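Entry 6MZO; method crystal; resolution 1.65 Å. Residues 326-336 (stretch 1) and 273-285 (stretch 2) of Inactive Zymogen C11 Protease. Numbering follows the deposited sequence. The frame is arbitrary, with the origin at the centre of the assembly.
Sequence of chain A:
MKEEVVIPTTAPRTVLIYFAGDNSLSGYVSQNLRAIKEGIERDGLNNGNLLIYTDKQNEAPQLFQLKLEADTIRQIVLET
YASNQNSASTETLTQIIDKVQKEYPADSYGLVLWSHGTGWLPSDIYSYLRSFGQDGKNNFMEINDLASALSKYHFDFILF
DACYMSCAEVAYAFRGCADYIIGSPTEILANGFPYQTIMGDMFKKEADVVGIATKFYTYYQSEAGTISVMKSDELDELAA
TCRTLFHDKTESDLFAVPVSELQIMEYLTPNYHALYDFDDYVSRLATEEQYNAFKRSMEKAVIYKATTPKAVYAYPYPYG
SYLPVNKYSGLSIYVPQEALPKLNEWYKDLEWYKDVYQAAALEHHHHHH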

ATOM      1  N   ASN A 326      11.507   2.968  17.029  1.00 34.00           N
ATOM      2  CA  ASN A 326      11.427   3.677  18.296  1.00 35.93           C
ATOM      3  C   ASN A 326      10.309   4.723  18.302  1.00 34.94           C
ATOM      4  O   ASN A 326       9.810   5.056  19.367  1.00 39.66           O
ATOM      5  CB  ASN A 326      12.762   4.360  18.644  1.00 39.16           C
ATOM      6  CG  ASN A 326      13.925   3.376  18.801  1.00 48.10           C
ATOM      7  OD1 ASN A 326      15.026   3.617  18.293  1.00 51.55           O
ATOM      8  ND2 ASN A 326      13.685   2.261  19.486  1.00 49.58           N
ATOM      9  N   LYS A 327       9.912   5.229  17.126  1.00 30.47           N
ATOM     10  CA  LYS A 327       8.808   6.200  16.966  1.00 29.39           C
ATOM     11  C   LYS A 327       7.952   5.674  15.856  1.00 31.73           C
ATOM     12  O   LYS A 327       8.494   5.295  14.825  1.00 30.84           O
ATOM     13  CB  LYS A 327       9.288   7.607  16.604  1.00 30.76           C
ATOM     14  CG  LYS A 327      10.094   8.228  17.830  1.00 29.74           C
ATOM     15  CD  LYS A 327      10.610   9.577  17.473  1.00 35.40           C
ATOM     16  CE  LYS A 327      11.388  10.162  18.674  1.00 44.72           C
ATOM     17  NZ  LYS A 327      12.028  11.457  18.277  1.00 50.59           N
ATOM     18  N   TYR A 328       6.635   5.638  16.040  1.00 27.15           N
ATOM     19  CA  TYR A 328       5.830   5.002  14.977  1.00 25.10           C
ATOM     20  C   TYR A 328       4.520   5.724  14.838  1.00 22.70           C
ATOM     21  O   TYR A 328       3.614   5.554  15.718  1.00 27.79           O
ATOM     22  CB  TYR A 328       5.604   3.516  15.333  1.00 24.34           C
ATOM     23  CG  TYR A 328       4.812   2.819  14.265  1.00 24.51           C
ATOM     24  CD1 TYR A 328       5.365   2.647  13.041  1.00 23.73           C
ATOM     25  CD2 TYR A 328       3.499   2.330  14.502  1.00 25.09           C
ATOM     26  CE1 TYR A 328       4.658   2.052  11.986  1.00 21.07           C
ATOM     27  CE2 TYR A 328       2.778   1.705  13.453  1.00 25.55           C
ATOM     28  CZ  TYR A 328       3.378   1.580  12.223  1.00 23.30           C
ATOM     29  OH  TYR A 328       2.707   1.023  11.169  1.00 23.45           O
ATOM     30  N   SER A 329       4.367   6.529  13.755  1.00 23.70           N
ATOM     31  CA  SER A 329       3.090   7.263  13.561  1.00 24.19           C
ATOM     32  C   SER A 329       2.122   6.540  12.593  1.00 22.72           C
ATOM     33  O   SER A 329       0.941   6.898  12.470  1.00 25.71           O
ATOM     34  CB  SER A 329       3.412   8.702  13.072  1.00 25.69           C
ATOM     35  OG  SER A 329       3.910   8.642  11.735  1.00 26.59           O
ATOM     36  N   GLY A 330       2.621   5.474  11.953  1.00 22.55           N
ATOM     37  CA  GLY A 330       1.821   4.697  10.981  1.00 22.26           C
ATOM     38  C   GLY A 330       1.939   5.272   9.576  1.00 22.71           C
ATOM     39  O   GLY A 330       1.442   4.688   8.650  1.00 22.63           O
ATOM     40  N   LEU A 331       2.644   6.419   9.414  1.00 20.37           N
ATOM     41  CA  LEU A 331       2.849   6.968   8.056  1.00 18.16           C
ATOM     42  C   LEU A 331       4.328   7.334   7.894  1.00 18.56           C
ATOM     43  O   LEU A 331       4.920   7.886   8.784  1.00 22.00           O
ATOM     44  CB  LEU A 331       2.020   8.233   7.770  1.00 20.05           C
ATOM     45  CG  LEU A 331       0.506   7.928   7.539  1.00 20.31           C
ATOM     46  CD1 LEU A 331      -0.215   9.282   7.428  1.00 20.85           C
ATOM     47  CD2 LEU A 331       0.364   7.172   6.280  1.00 18.65           C
ATOM     48  N   SER A 332       4.865   6.987   6.723  1.00 17.52           N
ATOM     49  CA  SER A 332       6.177   7.491   6.315  1.00 19.39           C
ATOM     50  C   SER A 332       5.955   8.801   5.549  1.00 21.18           C
ATOM     51  O   SER A 332       4.806   9.113   5.095  1.00 22.30           O
ATOM     52  CB  SER A 332       6.876   6.465   5.408  1.00 26.13           C
ATOM     53  OG  SER A 332       7.152   5.288   6.178  1.00 28.91           O
ATOM     54  N   ILE A 333       7.068   9.520   5.309  1.00 21.10           N
ATOM     55  CA  ILE A 333       7.038  10.776   4.608  1.00 19.30           C
ATOM     56  C   ILE A 333       8.387  10.935   3.898  1.00 19.37           C
ATOM     57  O   ILE A 333       9.450  10.504   4.435  1.00 21.82           O
ATOM     58  CB  ILE A 333       6.759  11.954   5.528  1.00 21.90           C
ATOM     59  CG1 ILE A 333       6.312  13.169   4.761  1.00 22.36           C
ATOM     60  CG2 ILE A 333       8.026  12.327   6.417  1.00 19.71           C
ATOM     61  CD1 ILE A 333       4.833  13.029   4.135  1.00 21.73           C
ATOM     62  N   TYR A 334       8.368  11.539   2.702  1.00 19.48           N
ATOM     63  CA  TYR A 334       9.649  11.976   2.086  1.00 21.54           C
ATOM     64  C   TYR A 334      10.233  13.141   2.877  1.00 21.10           C
ATOM     65  O   TYR A 334       9.508  14.085   3.222  1.00 24.60           O
ATOM     66  CB  TYR A 334       9.453  12.418   0.600  1.00 21.72           C
ATOM     67  CG  TYR A 334      10.765  12.866  -0.056  1.00 24.10           C
ATOM     68  CD1 TYR A 334      11.832  11.966  -0.159  1.00 24.80           C
ATOM     69  CD2 TYR A 334      10.928  14.181  -0.560  1.00 23.17           C
ATOM     70  CE1 TYR A 334      13.056  12.374  -0.690  1.00 26.84           C
ATOM     71  CE2 TYR A 334      12.149  14.568  -1.145  1.00 25.65           C
ATOM     72  CZ  TYR A 334      13.186  13.653  -1.194  1.00 28.37           C
ATOM     73  OH  TYR A 334      14.378  14.011  -1.778  1.00 29.19           O
ATOM     74  N   VAL A 335      11.568  13.131   3.082  1.00 21.76           N
ATOM     75  CA  VAL A 335      12.214  14.265   3.750  1.00 20.89           C
ATOM     76  C   VAL A 335      13.174  14.895   2.714  1.00 24.43           C
ATOM     77  O   VAL A 335      14.202  14.307   2.410  1.00 24.52           O
ATOM     78  CB  VAL A 335      12.996  13.798   4.986  1.00 21.30           C
ATOM     79  CG1 VAL A 335      13.842  14.972   5.547  1.00 24.72           C
ATOM     80  CG2 VAL A 335      11.974  13.258   6.057  1.00 21.45           C
ATOM     81  N   PRO A 336      12.863  16.118   2.240  1.00 25.35           N
ATOM     82  CA  PRO A 336      13.782  16.743   1.298  1.00 26.54           C
ATOM     83  C   PRO A 336      15.183  16.961   1.920  1.00 26.51           C
ATOM     84  O   PRO A 336      15.348  17.320   3.103  1.00 27.55           O
ATOM     85  CB  PRO A 336      13.141  18.098   1.003  1.00 26.09           C
ATOM     86  CG  PRO A 336      11.606  17.733   1.063  1.00 25.67           C
ATOM     87  CD  PRO A 336      11.542  16.805   2.286  1.00 23.68           C
TER
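Stretch 2, residues 273-285: HALYDFDDYVSRL

Stretch 2 meets stretch 1 first as a strand and then as a helix. Strand 275-277 runs against strand 332-334 in an antiparallel sense, the two directions 134° apart and the axes 4.4 Å apart at their closest. Helix 278-283 then turns back over the same strand, its axis 50° from the strand direction and no nearer than 7.5 Å, a spacing that leaves room for a layer of side chains.

The register is set by I333 and Y276, a hydrogen-bonded antiparallel pair: I333 N donates to Y276 O at 3.0 Å, and Y276 N donates to I333 O at 3.0 Å. On one side of this pair V335 N donates to A274 O at 3.1 Å; on the other F278 N donates to L331 O at 3.0 Å, so the ladder continues into the first residue of the helix. Between these bonds lie the close pairs S332 with D277 and Y334 with L275, each with CA atoms 4.7 Å apart.

I333, with 105 Å² covered, is the centre of the packing. Its side chain leaves the sheet on the same face as Y276, beneath the returning helix, where CB of I333 lies 3.6 Å from CD1 of F278 and CG2 of I333 lies 3.7 Å from CD2 of Y281. F278, with 86 Å² covered, spans two residues of stretch 1, for its CD2 also sits 3.9 Å from CB of L331. Y281, one helical turn further on, extends the cover to V335, whose CG2 stands over one face of the ring, 3.8 Å from the centroid of Y281. The same CG2 of V335 is 3.6 Å from CD1 of Y276, so this valine is wedged between two tyrosines. A water joins the far end, donating to P336 O and accepting from Y281 OH, both at 2.8 Å.

The polar rule is written at D277, the N-cap. Its OD2 accepts from D280 N at 3.0 Å, capping the helix, while its OD1 accepts from S329 N at 2.8 Å and from S329 OG at 2.7 Å. One carboxylate thus caps the helix and holds the loop before the strand. G330 follows with phi 88° and psi -5°, angles at which a CB would jam against the preceding carbonyl. At the margin K327 reaches D280 in an extended conformation, a salt bridge with a weak hydrogen bond from NZ to OD1 at 3.3 Å, supplemented by two bridging waters.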

ATOM      1  N   HIS A 273      18.567   7.905   2.812  1.00 32.70           N
ATOM      2  CA  HIS A 273      17.224   7.309   2.851  1.00 32.25           C
ATOM      3  C   HIS A 273      16.250   8.397   2.447  1.00 30.76           C
ATOM      4  O   HIS A 273      16.483   9.565   2.773  1.00 29.20           O
ATOM      5  CB  HIS A 273      16.864   6.787   4.278  1.00 28.86           C
ATOM      6  CG  HIS A 273      18.009   6.105   4.956  1.00 28.21           C
ATOM      7  ND1 HIS A 273      18.605   4.979   4.428  1.00 30.30           N
ATOM      8  CD2 HIS A 273      18.722   6.423   6.068  1.00 28.74           C
ATOM      9  CE1 HIS A 273      19.652   4.642   5.172  1.00 35.26           C
ATOM     10  NE2 HIS A 273      19.741   5.494   6.185  1.00 31.96           N
ATOM     11  N   ALA A 274      15.152   8.032   1.780  1.00 26.41           N
ATOM     12  CA  ALA A 274      14.143   8.989   1.372  1.00 24.83           C
ATOM     13  C   ALA A 274      13.057   9.127   2.449  1.00 26.70           C
ATOM     14  O   ALA A 274      12.601  10.257   2.692  1.00 25.32           O
ATOM     15  CB  ALA A 274      13.515   8.513   0.044  1.00 28.75           C
ATOM     16  N   LEU A 275      12.654   8.003   3.035  1.00 22.30           N
ATOM     17  CA  LEU A 275      11.428   8.059   3.862  1.00 20.86           C
ATOM     18  C   LEU A 275      11.702   7.848   5.328  1.00 23.02           C
ATOM     19  O   LEU A 275      12.416   6.894   5.718  1.00 23.81           O
ATOM     20  CB  LEU A 275      10.410   7.012   3.397  1.00 22.62           C
ATOM     21  CG  LEU A 275      10.176   6.901   1.926  1.00 23.33           C
ATOM     22  CD1 LEU A 275       9.085   5.796   1.668  1.00 24.13           C
ATOM     23  CD2 LEU A 275       9.621   8.215   1.384  1.00 25.00           C
ATOM     24  N   TYR A 276      11.125   8.708   6.142  1.00 22.85           N
ATOM     25  CA  TYR A 276      11.239   8.688   7.578  1.00 19.70           C
ATOM     26  C   TYR A 276       9.855   8.750   8.227  1.00 23.56           C
ATOM     27  O   TYR A 276       8.907   8.926   7.562  1.00 21.20           O
ATOM     28  CB  TYR A 276      12.059   9.879   8.030  1.00 21.60           C
ATOM     29  CG  TYR A 276      13.499   9.795   7.619  1.00 23.88           C
ATOM     30  CD1 TYR A 276      13.925  10.260   6.408  1.00 26.50           C
ATOM     31  CD2 TYR A 276      14.412   9.228   8.432  1.00 26.47           C
ATOM     32  CE1 TYR A 276      15.235  10.170   6.032  1.00 27.17           C
ATOM     33  CE2 TYR A 276      15.721   9.132   8.063  1.00 28.70           C
ATOM     34  CZ  TYR A 276      16.128   9.612   6.864  1.00 26.70           C
ATOM     35  OH  TYR A 276      17.433   9.509   6.508  1.00 28.99           O
ATOM     36  N   ASP A 277       9.772   8.602   9.538  1.00 22.65           N
ATOM     37  CA  ASP A 277       8.486   8.681  10.195  1.00 21.33           C
ATOM     38  C   ASP A 277       7.901  10.077  10.051  1.00 23.02           C
ATOM     39  O   ASP A 277       8.545  11.033  10.295  1.00 22.67           O
ATOM     40  CB  ASP A 277       8.554   8.308  11.673  1.00 22.73           C
ATOM     41  CG  ASP A 277       7.222   8.429  12.360  1.00 24.62           C
ATOM     42  OD1 ASP A 277       6.378   7.621  12.069  1.00 24.61           O
ATOM     43  OD2 ASP A 277       7.025   9.346  13.126  1.00 25.09           O
ATOM     44  N   PHE A 278       6.642  10.139   9.670  1.00 21.69           N
ATOM     45  CA  PHE A 278       5.951  11.379   9.425  1.00 20.35           C
ATOM     46  C   PHE A 278       5.875  12.331  10.624  1.00 20.81           C
ATOM     47  O   PHE A 278       6.220  13.455  10.541  1.00 20.84           O
ATOM     48  CB  PHE A 278       4.581  11.038   8.861  1.00 20.56           C
ATOM     49  CG  PHE A 278       3.808  12.183   8.302  1.00 22.85           C
ATOM     50  CD1 PHE A 278       4.405  13.308   7.830  1.00 23.55           C
ATOM     51  CD2 PHE A 278       2.464  12.090   8.215  1.00 22.46           C
ATOM     52  CE1 PHE A 278       3.665  14.311   7.284  1.00 25.24           C
ATOM     53  CE2 PHE A 278       1.712  13.089   7.677  1.00 22.37           C
ATOM     54  CZ  PHE A 278       2.316  14.205   7.207  1.00 21.04           C
ATOM     55  N   ASP A 279       5.423  11.811  11.750  1.00 22.73           N
ATOM     56  CA  ASP A 279       5.289  12.602  12.947  1.00 22.74           C
ATOM     57  C   ASP A 279       6.637  13.124  13.403  1.00 23.65           C
ATOM     58  O   ASP A 279       6.759  14.252  13.714  1.00 24.84           O
ATOM     59  CB  ASP A 279       4.578  11.789  14.043  1.00 24.66           C
ATOM     60  CG  ASP A 279       4.383  12.555  15.336  1.00 26.83           C
ATOM     61  OD1 ASP A 279       5.342  12.849  15.986  1.00 28.54           O
ATOM     62  OD2 ASP A 279       3.252  12.801  15.686  1.00 32.81           O
ATOM     63  N   ASP A 280       7.639  12.273  13.403  1.00 25.35           N
ATOM     64  CA  ASP A 280       8.963  12.662  13.799  1.00 27.23           C
ATOM     65  C   ASP A 280       9.454  13.844  12.948  1.00 25.60           C
ATOM     66  O   ASP A 280       9.904  14.809  13.466  1.00 27.34           O
ATOM     67  CB  ASP A 280       9.902  11.475  13.716  1.00 26.03           C
ATOM     68  CG  ASP A 280      11.196  11.671  14.490  1.00 29.48           C
ATOM     69  OD1 ASP A 280      11.275  12.586  15.269  1.00 30.49           O
ATOM     70  OD2 ASP A 280      12.089  10.884  14.281  1.00 29.00           O
ATOM     71  N   TYR A 281       9.322  13.733  11.644  1.00 22.73           N
ATOM     72  CA  TYR A 281       9.731  14.804  10.756  1.00 22.44           C
ATOM     73  C   TYR A 281       8.983  16.091  11.060  1.00 24.27           C
ATOM     74  O   TYR A 281       9.562  17.115  11.241  1.00 25.06           O
ATOM     75  CB  TYR A 281       9.496  14.408   9.312  1.00 19.07           C
ATOM     76  CG  TYR A 281       9.877  15.444   8.293  1.00 21.23           C
ATOM     77  CD1 TYR A 281      11.073  16.096   8.371  1.00 24.07           C
ATOM     78  CD2 TYR A 281       9.045  15.738   7.253  1.00 24.65           C
ATOM     79  CE1 TYR A 281      11.424  17.041   7.433  1.00 26.87           C
ATOM     80  CE2 TYR A 281       9.384  16.667   6.309  1.00 25.15           C
ATOM     81  CZ  TYR A 281      10.579  17.309   6.412  1.00 26.60           C
ATOM     82  OH  TYR A 281      10.923  18.229   5.491  1.00 30.83           O
ATOM     83  N   VAL A 282       7.674  16.012  11.089  1.00 23.37           N
ATOM     84  CA  VAL A 282       6.865  17.196  11.369  1.00 23.99           C
ATOM     85  C   VAL A 282       7.224  17.826  12.712  1.00 25.28           C
ATOM     86  O   VAL A 282       7.299  19.077  12.825  1.00 27.70           O
ATOM     87  CB  VAL A 282       5.286  16.822  11.320  1.00 24.02           C
ATOM     88  CG1 VAL A 282       4.473  17.908  12.001  1.00 27.37           C
ATOM     89  CG2 VAL A 282       4.859  16.644   9.887  1.00 24.24           C
ATOM     90  N   SER A 283       7.562  17.003  13.711  1.00 24.98           N
ATOM     91  CA  SER A 283       7.938  17.556  15.015  1.00 26.12           C
ATOM     92  C   SER A 283       9.215  18.449  14.962  1.00 27.09           C
ATOM     93  O   SER A 283       9.430  19.292  15.838  1.00 30.77           O
ATOM     94  CB  SER A 283       8.136  16.409  16.057  1.00 31.41           C
ATOM     95  OG  SER A 283       9.433  15.827  15.872  1.00 32.30           O
ATOM     96  N   ARG A 284      10.024  18.307  13.906  1.00 26.81           N
ATOM     97  CA  ARG A 284      11.229  19.130  13.712  1.00 30.08           C
ATOM     98  C   ARG A 284      10.964  20.486  13.095  1.00 32.49           C
ATOM     99  O   ARG A 284      11.815  21.375  13.140  1.00 35.67           O
ATOM    100  CB  ARG A 284      12.251  18.444  12.801  1.00 31.63           C
ATOM    101  CG  ARG A 284      12.613  17.022  13.142  1.00 32.68           C
ATOM    102  CD  ARG A 284      12.921  16.903  14.568  1.00 38.47           C
ATOM    103  NE  ARG A 284      12.913  15.512  15.009  1.00 39.54           N
ATOM    104  CZ  ARG A 284      13.925  14.926  15.648  1.00 47.99           C
ATOM    105  NH1 ARG A 284      15.049  15.635  15.930  1.00 53.39           N
ATOM    106  NH2 ARG A 284      13.821  13.653  16.004  1.00 44.06           N
ATOM    107  N   LEU A 285       9.797  20.663  12.529  1.00 29.75           N
ATOM    108  CA  LEU A 285       9.457  21.873  11.782  1.00 29.10           C
ATOM    109  C   LEU A 285       8.294  22.633  12.400  1.00 29.53           C
ATOM    110  O   LEU A 285       8.259  23.874  12.324  1.00 32.18           O
ATOM    111  CB  LEU A 285       9.097  21.513  10.351  1.00 27.42           C
ATOM    112  CG  LEU A 285      10.288  21.064   9.480  1.00 29.55           C
ATOM    113  CD1 LEU A 285       9.762  20.537   8.167  1.00 28.68           C
ATOM    114  CD2 LEU A 285      11.234  22.252   9.197  1.00 30.64           C
TER
HETATM  115  O   HOH W   1       5.374   5.291  10.888  1.00 23.53           O
HETATM  116  O   HOH W   2      13.803  10.374  16.398  1.00 32.98           O
HETATM  117  O   HOH W   3       9.585  13.070  17.631  1.00 36.44           O
HETATM  118  O   HOH W   4      13.690  18.290   5.172  1.00 30.04           O